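Local coordinates for WbbM protein (Klebsiella pneumoniae, PDB 6U4B) that is a bifunctional glycosyltransferase that works as an O-antigen polymerase, and probably transfers sugar units onto a growing polysaccharide chain, at residues A[85-88]-A[89-93]; A[266-269]-A[270-274]; A[381-384]-A[385-388]; A[394-397]-A[398-401]; A[505-508]-A[509-513]. All blocks are in the same frame, centred on the assembly; numbering follows the deposited sequence.

Interaction 1 of 5, residues A[85-88]-A[89-93]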
loop_
_atom_site.group_PDB
_atom_site.type_symbol
_atom_site.label_atom_id
_atom_site.label_comp_id
_atom_site.label_asym_id
_atom_site.label_seq_id
_atom_site.Cartn_x
_atom_site.Cartn_y
_atom_site.Cartn_z
ATOM N N HIS A 85 2.913 44.852 -3.201
ATOM C CA HIS A 85 3.986 45.821 -3.395
ATOM C C HIS A 85 5.337 45.123 -3.513
ATOM O O HIS A 85 6.085 45.349 -4.471
ATOM C CB HIS A 85 3.976 46.818 -2.229
ATOM C CG HIS A 85 5.037 47.876 -2.300
ATOM N ND1 HIS A 85 5.102 48.914 -1.395
ATOM C CD2 HIS A 85 6.069 48.060 -3.156
ATOM C CE1 HIS A 85 6.128 49.690 -1.690
ATOM N NE2 HIS A 85 6.732 49.194 -2.755
ATOM N N TYR A 86 5.654 44.253 -2.549
ATOM C CA TYR A 86 6.938 43.558 -2.560
ATOM C C TYR A 86 7.103 42.724 -3.825
ATOM O O TYR A 86 8.163 42.748 -4.464
ATOM C CB TYR A 86 7.066 42.676 -1.316
ATOM C CG TYR A 86 8.391 41.954 -1.204
ATOM C CD1 TYR A 86 8.581 40.706 -1.786
ATOM C CD2 TYR A 86 9.456 42.523 -0.514
ATOM C CE1 TYR A 86 9.791 40.048 -1.688
ATOM C CE2 TYR A 86 10.669 41.871 -0.411
ATOM C CZ TYR A 86 10.831 40.636 -0.998
ATOM O OH TYR A 86 12.040 39.986 -0.898
ATOM N N TRP A 87 6.059 41.979 -4.203
ATOM C CA TRP A 87 6.165 41.078 -5.349
ATOM C C TRP A 87 6.406 41.847 -6.641
ATOM O O TRP A 87 7.222 41.432 -7.474
ATOM C CB TRP A 87 4.905 40.220 -5.466
ATOM C CG TRP A 87 4.950 39.261 -6.618
ATOM C CD1 TRP A 87 5.471 37.999 -6.616
ATOM C CD2 TRP A 87 4.460 39.490 -7.944
ATOM N NE1 TRP A 87 5.334 37.428 -7.857
ATOM C CE2 TRP A 87 4.716 38.322 -8.691
ATOM C CE3 TRP A 87 3.827 40.568 -8.573
ATOM C CZ2 TRP A 87 4.362 38.201 -10.034
ATOM C CZ3 TRP A 87 3.477 40.447 -9.905
ATOM C CH2 TRP A 87 3.745 39.272 -10.621
ATOM N N VAL A 88 5.703 42.967 -6.831
ATOM C CA VAL A 88 5.929 43.792 -8.015
ATOM C C VAL A 88 7.338 44.367 -7.997
ATOM O O VAL A 88 8.035 44.386 -9.020
ATOM C CB VAL A 88 4.864 44.902 -8.099
ATOM C CG1 VAL A 88 5.180 45.857 -9.237
ATOM C CG2 VAL A 88 3.476 44.304 -8.274
ATOM N N TRP A 89 7.781 44.833 -6.826
ATOM C CA TRP A 89 9.111 45.417 -6.688
ATOM C C TRP A 89 10.200 44.441 -7.119
ATOM O O TRP A 89 11.133 44.820 -7.836
ATOM C CB TRP A 89 9.316 45.856 -5.236
ATOM C CG TRP A 89 10.701 46.307 -4.883
ATOM C CD1 TRP A 89 11.577 46.984 -5.679
ATOM C CD2 TRP A 89 11.366 46.111 -3.629
ATOM N NE1 TRP A 89 12.748 47.222 -4.998
ATOM C CE2 TRP A 89 12.642 46.695 -3.737
ATOM C CE3 TRP A 89 11.005 45.496 -2.425
ATOM C CZ2 TRP A 89 13.561 46.683 -2.687
ATOM C CZ3 TRP A 89 11.916 45.485 -1.384
ATOM C CH2 TRP A 89 13.179 46.075 -1.522
ATOM N N LYS A 90 10.089 43.179 -6.710
ATOM C CA LYS A 90 11.163 42.215 -6.918
ATOM C C LYS A 90 11.071 41.458 -8.236
ATOM O O LYS A 90 12.094 40.947 -8.708
ATOM C CB LYS A 90 11.190 41.200 -5.771
ATOM C CG LYS A 90 11.608 41.785 -4.439
ATOM C CD LYS A 90 12.986 42.419 -4.537
ATOM C CE LYS A 90 13.493 42.848 -3.172
ATOM N NZ LYS A 90 14.830 43.497 -3.263
ATOM N N ASN A 91 9.888 41.368 -8.847
ATOM C CA ASN A 91 9.686 40.451 -9.959
ATOM C C ASN A 91 9.160 41.089 -11.237
ATOM O O ASN A 91 9.344 40.505 -12.311
ATOM C CB ASN A 91 8.725 39.325 -9.547
ATOM C CG ASN A 91 9.168 38.618 -8.279
ATOM O OD1 ASN A 91 10.080 37.791 -8.302
ATOM N ND2 ASN A 91 8.524 38.944 -7.163
ATOM N N GLU A 92 8.521 42.250 -11.167
ATOM C CA GLU A 92 7.870 42.834 -12.330
ATOM C C GLU A 92 8.794 43.798 -13.065
ATOM O O GLU A 92 9.608 44.500 -12.457
ATOM C CB GLU A 92 6.594 43.571 -11.918
ATOM C CG GLU A 92 5.367 42.689 -11.802
ATOM C CD GLU A 92 4.854 42.228 -13.152
ATOM O OE1 GLU A 92 5.381 41.227 -13.686
ATOM O OE2 GLU A 92 3.930 42.878 -13.685
ATOM N N GLU A 93 8.657 43.824 -14.390
ATOM C CA GLU A 93 9.273 44.867 -15.203
ATOM C C GLU A 93 8.435 46.130 -15.057
ATOM O O GLU A 93 7.298 46.194 -15.537
ATOM C CB GLU A 93 9.387 44.435 -16.661
ATOM C CG GLU A 93 10.738 43.828 -17.011
ATOM C CD GLU A 93 11.040 43.881 -18.495
ATOM O OE1 GLU A 93 10.161 43.502 -19.296
ATOM O OE2 GLU A 93 12.157 44.308 -18.861
#
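Tyr86 has the side chain of Lys90 lying over one face of its ring. Lys90 CG makes a CH-pi contact there, 3.9 Å from the centroid of the Tyr86 ring and 21° off its normal. The lysine chain bends at chi2 (-58°), which takes CE across the Tyr86 ring toward its hydroxyl. CE then stands over one face of the Trp89 indole, toward its rim. The Tyr86 hydroxyl itself is hydrogen-bonded to Asp70. Tyr86 CD2 lies at the edge of the Trp89 indole, 3.9 Å from Trp89 CE3, and the two rings meet obliquely.

All of this lies on the last turns of helix 82-91, where residues four apart share a face. Glu92 is the first residue to leave helical geometry. Near this end Trp87 O accepts two hydrogen bonds from Asn91, one from the backbone N and one from ND2 at 2.8 Å. The ND2 bond lies in the carbonyl plane, on a lone pair. The same ND2 sits over one face of the Trp87 indole, 3.2 Å from CD1, and also bonds to Asp70 O. Glu92 CG approaches Trp87 CZ3 at 3.5 Å, while Glu92 OE2 is hydrogen-bonded to Tyr32 OH. On the buried side His85 NE2 bonds to Ser227 OG, and Phe231 of helix 220-240 meets the rings of His85, Tyr86 and Trp89.

Interaction 2 of 5, residues A[266-269]-A[270-274]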
loop_
_atom_site.group_PDB
_atom_site.type_symbol
_atom_site.label_atom_id
_atom_site.label_comp_id
_atom_site.label_asym_id
_atom_site.label_seq_id
_atom_site.Cartn_x
_atom_site.Cartn_y
_atom_site.Cartn_z
ATOM N N ILE A 266 6.881 60.692 2.019
ATOM C CA ILE A 266 6.408 61.739 1.119
ATOM C C ILE A 266 6.773 63.116 1.657
ATOM O O ILE A 266 7.227 63.988 0.906
ATOM C CB ILE A 266 4.890 61.607 0.894
ATOM C CG1 ILE A 266 4.577 60.367 0.055
ATOM C CG2 ILE A 266 4.331 62.859 0.226
ATOM C CD1 ILE A 266 3.103 60.158 -0.194
ATOM N N ILE A 267 6.590 63.332 2.962
ATOM C CA ILE A 267 6.890 64.633 3.555
ATOM C C ILE A 267 8.364 64.970 3.382
ATOM O O ILE A 267 8.727 66.126 3.129
ATOM C CB ILE A 267 6.465 64.646 5.036
ATOM C CG1 ILE A 267 4.938 64.624 5.148
ATOM C CG2 ILE A 267 7.045 65.856 5.762
ATOM C CD1 ILE A 267 4.433 64.499 6.563
ATOM N N LYS A 268 9.235 63.966 3.491
ATOM C CA LYS A 268 10.661 64.186 3.273
ATOM C C LYS A 268 10.942 64.620 1.838
ATOM O O LYS A 268 11.787 65.491 1.599
ATOM C CB LYS A 268 11.435 62.914 3.618
ATOM C CG LYS A 268 12.865 62.867 3.108
ATOM C CD LYS A 268 13.753 63.868 3.819
ATOM C CE LYS A 268 15.218 63.549 3.578
ATOM N NZ LYS A 268 15.492 63.269 2.143
ATOM N N LEU A 269 10.242 64.025 0.870
ATOM C CA LEU A 269 10.442 64.405 -0.525
ATOM C C LEU A 269 9.971 65.831 -0.784
ATOM O O LEU A 269 10.596 66.565 -1.560
ATOM C CB LEU A 269 9.716 63.424 -1.445
ATOM C CG LEU A 269 10.557 62.342 -2.124
ATOM C CD1 LEU A 269 11.476 61.655 -1.125
ATOM C CD2 LEU A 269 9.653 61.328 -2.810
ATOM N N GLN A 270 8.876 66.242 -0.141
ATOM C CA GLN A 270 8.390 67.608 -0.304
ATOM C C GLN A 270 9.306 68.618 0.374
ATOM O O GLN A 270 9.441 69.751 -0.103
ATOM C CB GLN A 270 6.968 67.723 0.244
ATOM C CG GLN A 270 5.968 66.836 -0.481
ATOM C CD GLN A 270 4.663 66.674 0.274
ATOM O OE1 GLN A 270 4.656 66.418 1.479
ATOM N NE2 GLN A 270 3.549 66.822 -0.433
ATOM N N GLN A 271 9.947 68.231 1.480
ATOM C CA GLN A 271 10.848 69.148 2.168
ATOM C C GLN A 271 12.167 69.312 1.425
ATOM O O GLN A 271 12.792 70.376 1.504
ATOM C CB GLN A 271 11.100 68.666 3.597
ATOM C CG GLN A 271 9.898 68.799 4.515
ATOM C CD GLN A 271 10.105 68.116 5.853
ATOM O OE1 GLN A 271 11.011 67.295 6.015
ATOM N NE2 GLN A 271 9.260 68.451 6.823
ATOM N N ASP A 272 12.605 68.281 0.698
ATOM C CA ASP A 272 13.877 68.376 -0.011
ATOM C C ASP A 272 13.777 69.301 -1.220
ATOM O O ASP A 272 14.681 70.110 -1.463
ATOM C CB ASP A 272 14.350 66.988 -0.435
ATOM C CG ASP A 272 14.938 66.197 0.716
ATOM O OD1 ASP A 272 15.440 66.824 1.677
ATOM O OD2 ASP A 272 14.909 64.949 0.662
ATOM N N GLY A 273 12.694 69.200 -1.984
ATOM C CA GLY A 273 12.530 70.038 -3.153
ATOM C C GLY A 273 11.163 69.908 -3.791
ATOM O O GLY A 273 10.143 69.908 -3.097
ATOM N N GLU A 274 11.134 69.794 -5.114
ATOM C CA GLU A 274 9.874 69.673 -5.828
ATOM C C GLU A 274 9.215 68.326 -5.548
ATOM O O GLU A 274 9.881 67.327 -5.267
ATOM C CB GLU A 274 10.098 69.832 -7.335
ATOM C CG GLU A 274 11.148 68.884 -7.920
ATOM C CD GLU A 274 10.614 67.484 -8.198
ATOM O OE1 GLU A 274 9.381 67.326 -8.327
ATOM O OE2 GLU A 274 11.431 66.542 -8.284
#
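Lys268 curls over the helix surface to reach Asp272, one turn further on. Its CG is placed anti to the backbone nitrogen, and the chain then bends at chi2 (69°) and again at chi4 (46°). The two bends bring NZ back to the carboxylate, where it forms a salt bridge with Asp272 OD2. The modelled separation is too short to be taken literally, so the exact position of the ammonium group is doubtful. The aliphatic part of the lysine runs beside the same oxygen, with Lys268 CD 3.5 Å from Asp272 OD2.

Gln271 takes an extended course beyond CG. It lies alongside Ile267, pointing the same way, and its NE2 is 3.6 Å from Ile267 CG2. Gln270 is also extended past CG but crosses the isoleucines at a slant. Its OE1 is 3.8 Å from Ile266 CG2, so the amide rests against a methyl group.

These are contacts one turn apart near the C-terminal end of helix 253-272. Asp272 N bonds to Lys268 O at 3.0 Å, whereas Gly273 N reaches Leu269 O only weakly. Helix 198-206 packs against Ile267 and Gln271, and Tyr197 gives Lys268 a cation-pi partner. An acid and an aromatic ring near the ammonium group would probably favour its charged form, if NZ is placed about right.

Interaction 3 of 5, residues A[381-384]-A[385-388]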
loop_
_atom_site.group_PDB
_atom_site.type_symbol
_atom_site.label_atom_id
_atom_site.label_comp_id
_atom_site.label_asym_id
_atom_site.label_seq_id
_atom_site.Cartn_x
_atom_site.Cartn_y
_atom_site.Cartn_z
ATOM N N HIS A 381 -33.375 32.512 -4.363
ATOM C CA HIS A 381 -32.290 31.831 -3.672
ATOM C C HIS A 381 -32.057 30.452 -4.278
ATOM O O HIS A 381 -33.002 29.731 -4.612
ATOM C CB HIS A 381 -32.582 31.710 -2.172
ATOM C CG HIS A 381 -33.525 30.600 -1.815
ATOM N ND1 HIS A 381 -33.115 29.292 -1.673
ATOM C CD2 HIS A 381 -34.855 30.607 -1.563
ATOM C CE1 HIS A 381 -34.153 28.538 -1.355
ATOM N NE2 HIS A 381 -35.221 29.312 -1.282
ATOM N N PHE A 382 -30.784 30.096 -4.421
ATOM C CA PHE A 382 -30.401 28.797 -4.955
ATOM C C PHE A 382 -28.998 28.485 -4.463
ATOM O O PHE A 382 -28.252 29.382 -4.064
ATOM C CB PHE A 382 -30.459 28.772 -6.488
ATOM C CG PHE A 382 -29.307 29.475 -7.147
ATOM C CD1 PHE A 382 -28.333 28.755 -7.820
ATOM C CD2 PHE A 382 -29.188 30.854 -7.083
ATOM C CE1 PHE A 382 -27.269 29.397 -8.422
ATOM C CE2 PHE A 382 -28.125 31.501 -7.682
ATOM C CZ PHE A 382 -27.164 30.771 -8.353
ATOM N N SER A 383 -28.645 27.205 -4.499
ATOM C CA SER A 383 -27.333 26.764 -4.045
ATOM C C SER A 383 -26.359 26.754 -5.215
ATOM O O SER A 383 -26.658 26.197 -6.276
ATOM C CB SER A 383 -27.421 25.374 -3.413
ATOM O OG SER A 383 -26.132 24.820 -3.226
ATOM N N ALA A 384 -25.195 27.377 -5.019
ATOM C CA ALA A 384 -24.172 27.360 -6.059
ATOM C C ALA A 384 -23.673 25.943 -6.317
ATOM O O ALA A 384 -23.366 25.582 -7.460
ATOM C CB ALA A 384 -23.012 28.277 -5.671
ATOM N N SER A 385 -23.594 25.121 -5.270
ATOM C CA SER A 385 -23.130 23.749 -5.447
ATOM C C SER A 385 -24.194 22.886 -6.116
ATOM O O SER A 385 -23.873 22.042 -6.959
ATOM C CB SER A 385 -22.718 23.156 -4.100
ATOM O OG SER A 385 -23.743 23.322 -3.137
ATOM N N THR A 386 -25.466 23.085 -5.757
ATOM C CA THR A 386 -26.538 22.302 -6.366
ATOM C C THR A 386 -26.595 22.519 -7.875
ATOM O O THR A 386 -26.879 21.586 -8.634
ATOM C CB THR A 386 -27.883 22.655 -5.724
ATOM O OG1 THR A 386 -27.852 22.325 -4.330
ATOM C CG2 THR A 386 -29.023 21.892 -6.393
ATOM N N TYR A 387 -26.307 23.740 -8.327
ATOM C CA TYR A 387 -26.400 24.093 -9.738
ATOM C C TYR A 387 -25.036 24.372 -10.362
ATOM O O TYR A 387 -24.956 25.070 -11.377
ATOM C CB TYR A 387 -27.328 25.297 -9.913
ATOM C CG TYR A 387 -28.749 25.016 -9.481
ATOM C CD1 TYR A 387 -29.173 25.292 -8.187
ATOM C CD2 TYR A 387 -29.662 24.461 -10.366
ATOM C CE1 TYR A 387 -30.471 25.028 -7.792
ATOM C CE2 TYR A 387 -30.955 24.191 -9.979
ATOM C CZ TYR A 387 -31.357 24.476 -8.695
ATOM O OH TYR A 387 -32.653 24.208 -8.318
ATOM N N ALA A 388 -23.967 23.818 -9.781
ATOM C CA ALA A 388 -22.613 24.132 -10.232
ATOM C C ALA A 388 -22.412 23.800 -11.706
ATOM O O ALA A 388 -21.722 24.535 -12.424
ATOM C CB ALA A 388 -21.594 23.381 -9.374
#
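Ser383 OG is gripped by three groups from the following turn. Ser385 OG donates to it at 2.8 Å. Thr386 N gives a nearly straight bond to Ser383 OG, 3.1 Å long with an N-H...O angle of 165°, and Ser385 N adds a weak one. The Ser383 hydroxyl is anti to its own backbone nitrogen (chi1 168°), which directs it at the amides ahead. The Ser385 rotamer, with OG between its own N and carbonyl carbon (chi1 51°), points that hydroxyl back at Ser383 OG.

Ser383 O accepts from Tyr387 N at 3.2 Å. Together with the bond from Thr386 N to Ser383 OG this makes an ST motif, 383-387, which overlaps the type I beta turn from Ser385 to Ala388. Ser383 O also lies at the edge of the tyrosine ring, 3.3 Å from Tyr387 CD1. Tyr387 CD1 lies at the edge of the Phe382 ring, 3.6 Å from Phe382 CD1; the rings meet obliquely. The side chain of Thr386 is about 12 Å from a bound magnesium ion.

Phe391 touches Phe382 from the same loop, which runs between strand 360-366 and helix 392-395. Through Thr386 and Tyr387 this loop packs on Leu505 of helix 505-513.

Interaction 4 of 5, residues A[394-397]-A[398-401]; sequences QLFR and RYDK
Phe396 turns the edge of its ring toward the face of Tyr399 in an offset edge-to-face pair. The centroids are 5.6 Å apart and the planes 65° apart. Phe396 CD1 makes the nearest approach, 3.8 Å from Tyr399 CE2, and Tyr399 CD2 lies at the phenylalanine edge, in its plane. The tyrosine has Phe396 O at its own edge. The turn between the two residues brings their side chains together.

The backbone here is a type I beta turn, closed by the bond from Tyr399 N to Phe396 O at 2.9 Å. Arg397, at the turn, reaches back: its NH1 bonds to Gln394 O at 2.7 Å and its NH2 to Asn291 O. The guanidinium groups of Arg397 and Arg398 come near each other, with NH2 to NH2 at 4.3 Å.

This turn connects helix 392-395 to strand 402-405. Phe396 rests on Val305 of strand 302-309 and Val336 of strand 333-340. Tyr399 touches Pro303, and its hydroxyl bonds to Asp334 OD2 of strand 333-340.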
loop_
_atom_site.group_PDB
_atom_site.type_symbol
_atom_site.label_atom_id
_atom_site.label_comp_id
_atom_site.label_asym_id
_atom_site.label_seq_id
_atom_site.Cartn_x
_atom_site.Cartn_y
_atom_site.Cartn_z
ATOM N N GLN A 394 -19.295 29.155 -18.246
ATOM C CA GLN A 394 -18.819 30.496 -17.920
ATOM C C GLN A 394 -17.436 30.472 -17.274
ATOM O O GLN A 394 -16.521 31.160 -17.736
ATOM C CB GLN A 394 -19.820 31.207 -17.004
ATOM C CG GLN A 394 -19.508 32.683 -16.758
ATOM C CD GLN A 394 -19.751 33.557 -17.982
ATOM O OE1 GLN A 394 -20.221 33.085 -19.019
ATOM N NE2 GLN A 394 -19.433 34.842 -17.862
ATOM N N LEU A 395 -17.266 29.682 -16.212
ATOM C CA LEU A 395 -15.979 29.632 -15.526
ATOM C C LEU A 395 -14.892 29.049 -16.422
ATOM O O LEU A 395 -13.741 29.500 -16.389
ATOM C CB LEU A 395 -16.103 28.821 -14.238
ATOM C CG LEU A 395 -14.848 28.748 -13.366
ATOM C CD1 LEU A 395 -14.487 30.133 -12.843
ATOM C CD2 LEU A 395 -15.034 27.762 -12.221
ATOM N N PHE A 396 -15.242 28.053 -17.239
ATOM C CA PHE A 396 -14.284 27.360 -18.092
ATOM C C PHE A 396 -14.368 27.809 -19.547
ATOM O O PHE A 396 -14.010 27.048 -20.451
ATOM C CB PHE A 396 -14.484 25.848 -17.982
ATOM C CG PHE A 396 -14.185 25.306 -16.615
ATOM C CD1 PHE A 396 -12.900 24.912 -16.284
ATOM C CD2 PHE A 396 -15.179 25.212 -15.655
ATOM C CE1 PHE A 396 -12.613 24.422 -15.028
ATOM C CE2 PHE A 396 -14.898 24.721 -14.393
ATOM C CZ PHE A 396 -13.611 24.328 -14.078
ATOM N N ARG A 397 -14.802 29.049 -19.786
ATOM C CA ARG A 397 -15.015 29.545 -21.142
ATOM C C ARG A 397 -13.731 29.648 -21.958
ATOM O O ARG A 397 -13.811 29.843 -23.175
ATOM C CB ARG A 397 -15.709 30.910 -21.101
ATOM C CG ARG A 397 -14.925 32.009 -20.389
ATOM C CD ARG A 397 -15.687 33.329 -20.433
ATOM N NE ARG A 397 -15.021 34.387 -19.679
ATOM C CZ ARG A 397 -15.177 34.585 -18.374
ATOM N NH1 ARG A 397 -15.972 33.787 -17.673
ATOM N NH2 ARG A 397 -14.534 35.576 -17.769
ATOM N N ARG A 398 -12.562 29.521 -21.333
ATOM C CA ARG A 398 -11.297 29.522 -22.058
ATOM C C ARG A 398 -10.843 28.124 -22.454
ATOM O O ARG A 398 -9.763 27.980 -23.037
ATOM C CB ARG A 398 -10.217 30.216 -21.224
ATOM C CG ARG A 398 -10.415 31.718 -21.165
ATOM C CD ARG A 398 -9.592 32.376 -20.077
ATOM N NE ARG A 398 -10.203 33.636 -19.668
ATOM C CZ ARG A 398 -9.625 34.531 -18.874
ATOM N NH1 ARG A 398 -8.407 34.315 -18.401
ATOM N NH2 ARG A 398 -10.268 35.647 -18.560
ATOM N N TYR A 399 -11.637 27.102 -22.158
ATOM C CA TYR A 399 -11.368 25.735 -22.573
ATOM C C TYR A 399 -12.198 25.394 -23.805
ATOM O O TYR A 399 -13.308 25.900 -23.985
ATOM C CB TYR A 399 -11.695 24.753 -21.445
ATOM C CG TYR A 399 -10.728 24.772 -20.284
ATOM C CD1 TYR A 399 -9.821 23.739 -20.101
ATOM C CD2 TYR A 399 -10.726 25.816 -19.365
ATOM C CE1 TYR A 399 -8.934 23.741 -19.040
ATOM C CE2 TYR A 399 -9.840 25.829 -18.300
ATOM C CZ TYR A 399 -8.945 24.786 -18.143
ATOM O OH TYR A 399 -8.061 24.785 -17.086
ATOM N N ASP A 400 -11.647 24.530 -24.660
ATOM C CA ASP A 400 -12.420 24.036 -25.797
ATOM C C ASP A 400 -13.436 22.992 -25.352
ATOM O O ASP A 400 -14.635 23.122 -25.628
ATOM C CB ASP A 400 -11.496 23.460 -26.871
ATOM C CG ASP A 400 -10.818 24.535 -27.694
ATOM O OD1 ASP A 400 -9.733 24.263 -28.255
ATOM O OD2 ASP A 400 -11.362 25.658 -27.769
ATOM N N LYS A 401 -12.976 21.951 -24.661
ATOM C CA LYS A 401 -13.860 20.925 -24.127
ATOM C C LYS A 401 -13.448 20.582 -22.701
ATOM O O LYS A 401 -12.272 20.657 -22.338
ATOM C CB LYS A 401 -13.863 19.657 -24.997
ATOM C CG LYS A 401 -14.523 19.851 -26.350
ATOM C CD LYS A 401 -14.815 18.529 -27.040
ATOM C CE LYS A 401 -13.542 17.782 -27.387
ATOM N NZ LYS A 401 -13.829 16.572 -28.207
#

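Interaction 5 of 5, residues A[505-508]-A[509-513]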
loop_
_atom_site.group_PDB
_atom_site.type_symbol
_atom_site.label_atom_id
_atom_site.label_comp_id
_atom_site.label_asym_id
_atom_site.label_seq_id
_atom_site.Cartn_x
_atom_site.Cartn_y
_atom_site.Cartn_z
ATOM N N LEU A 505 -33.774 19.402 -11.022
ATOM C CA LEU A 505 -32.897 20.568 -10.838
ATOM C C LEU A 505 -32.079 20.787 -12.110
ATOM O O LEU A 505 -32.661 20.804 -13.208
ATOM C CB LEU A 505 -32.089 20.352 -9.562
ATOM C CG LEU A 505 -32.856 19.871 -8.328
ATOM C CD1 LEU A 505 -31.898 19.604 -7.178
ATOM C CD2 LEU A 505 -33.926 20.873 -7.916
ATOM N N ASP A 506 -30.755 20.945 -12.021
ATOM C CA ASP A 506 -29.951 21.289 -13.189
ATOM C C ASP A 506 -29.909 20.173 -14.223
ATOM O O ASP A 506 -29.662 20.451 -15.402
ATOM C CB ASP A 506 -28.528 21.655 -12.763
ATOM C CG ASP A 506 -27.829 20.526 -12.029
ATOM O OD1 ASP A 506 -28.478 19.860 -11.194
ATOM O OD2 ASP A 506 -26.629 20.301 -12.288
ATOM N N GLN A 507 -30.130 18.921 -13.816
ATOM C CA GLN A 507 -30.231 17.851 -14.804
ATOM C C GLN A 507 -31.405 18.094 -15.743
ATOM O O GLN A 507 -31.292 17.892 -16.958
ATOM C CB GLN A 507 -30.360 16.490 -14.116
ATOM C CG GLN A 507 -30.345 15.313 -15.092
ATOM C CD GLN A 507 -30.277 13.963 -14.397
ATOM O OE1 GLN A 507 -29.198 13.399 -14.221
ATOM N NE2 GLN A 507 -31.432 13.438 -14.004
ATOM N N ASP A 508 -32.537 18.546 -15.197
ATOM C CA ASP A 508 -33.682 18.891 -16.035
ATOM C C ASP A 508 -33.400 20.130 -16.874
ATOM O O ASP A 508 -33.781 20.190 -18.049
ATOM C CB ASP A 508 -34.923 19.111 -15.170
ATOM C CG ASP A 508 -35.562 17.813 -14.720
ATOM O OD1 ASP A 508 -35.166 16.744 -15.229
ATOM O OD2 ASP A 508 -36.467 17.870 -13.857
ATOM N N ILE A 509 -32.742 21.131 -16.284
ATOM C CA ILE A 509 -32.431 22.357 -17.012
ATOM C C ILE A 509 -31.540 22.052 -18.208
ATOM O O ILE A 509 -31.771 22.551 -19.317
ATOM C CB ILE A 509 -31.777 23.383 -16.068
ATOM C CG1 ILE A 509 -32.785 23.867 -15.025
ATOM C CG2 ILE A 509 -31.209 24.556 -16.856
ATOM C CD1 ILE A 509 -32.190 24.766 -13.968
ATOM N N MET A 510 -30.519 21.217 -18.006
ATOM C CA MET A 510 -29.599 20.898 -19.092
ATOM C C MET A 510 -30.246 19.997 -20.136
ATOM O O MET A 510 -29.946 20.128 -21.328
ATOM C CB MET A 510 -28.327 20.252 -18.532
ATOM C CG MET A 510 -27.463 21.213 -17.723
ATOM S SD MET A 510 -25.909 20.485 -17.162
ATOM C CE MET A 510 -26.502 19.327 -15.927
ATOM N N ASN A 511 -31.126 19.083 -19.721
ATOM C CA ASN A 511 -31.843 18.270 -20.699
ATOM C C ASN A 511 -32.726 19.136 -21.590
ATOM O O ASN A 511 -32.851 18.881 -22.794
ATOM C CB ASN A 511 -32.675 17.206 -19.988
ATOM C CG ASN A 511 -31.970 15.863 -19.921
ATOM O OD1 ASN A 511 -32.008 15.088 -20.875
ATOM N ND2 ASN A 511 -31.326 15.583 -18.793
ATOM N N LYS A 512 -33.337 20.174 -21.019
ATOM C CA LYS A 512 -34.176 21.067 -21.809
ATOM C C LYS A 512 -33.339 21.924 -22.750
ATOM O O LYS A 512 -33.646 22.037 -23.942
ATOM C CB LYS A 512 -35.024 21.940 -20.881
ATOM C CG LYS A 512 -35.686 23.137 -21.562
ATOM C CD LYS A 512 -36.717 23.792 -20.650
ATOM C CE LYS A 512 -37.094 25.188 -21.135
ATOM N NZ LYS A 512 -37.623 25.200 -22.525
ATOM N N VAL A 513 -32.263 22.526 -22.235
ATOM C CA VAL A 513 -31.483 23.450 -23.051
ATOM C C VAL A 513 -30.646 22.701 -24.083
ATOM O O VAL A 513 -30.448 23.192 -25.200
ATOM C CB VAL A 513 -30.617 24.350 -22.148
ATOM C CG1 VAL A 513 -29.675 25.206 -22.979
ATOM C CG2 VAL A 513 -31.503 25.234 -21.287
#
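Residues 505-513 form a short helix in which each backbone N-H from Ile509 to Lys512 bonds to the carbonyl four residues earlier. It belongs to the region assigned to glycosyltransferase family 8 and lies close to the metal site of Asp406, Asp408 and His560.

Met510 lies alongside Asp506, both pointing the same way. The methionine chain is extended as far as SD and then folds at chi3 (-70°), which carries its methyl group back over the first turn. Met510 CE thereby comes to 3.4 Å from Asp506 O and 3.8 Å from Asp506 OD2. That carboxylate forms a salt bridge with Arg389.

Gln507 and Asn511 also run side by side, with their amide planes almost perpendicular. The Gln507 amide is held by bonds to Ala474 N and Tyr471 OH, so it is anchored at both ends. Its side chain lies about 8 Å from a bound magnesium ion, near the metal site but not touching it. Asp508 OD1 shares the Tyr471 hydroxyl, while its OD2 bonds to Phe504 N and Tyr458 OH. Ile509 packs on Val496 and Leu497 of helix 489-499.

Gln507 O takes two bonds from Asn511, from N at 3.0 Å and from ND2 at 2.9 Å, and the two donors approach from opposite faces of its carbonyl plane.

Overall arrangement
The five contacts follow one another along the chain in numerical order. Interactions 1 and 2 lie on helices 82-91 and 253-272, with centres about 25 Å apart; interaction 1 and segment 266-269 fall in the DUF4422 family region. Interactions 3, 4 and 5 lie in the glycosyltransferase family 8 region. The centres of interactions 1 and 5 are about 47 Å apart, on opposite sides of the chain's centre, consistent with two family regions in one chain. Interactions 3 and 5 touch: Tyr387 CE2 packs on Asp506 N at 3.8 Å. This joins the 381-388 loop to helix 505-513 near the magnesium site. Interaction 4 stands about 19 Å from each of them, between centres.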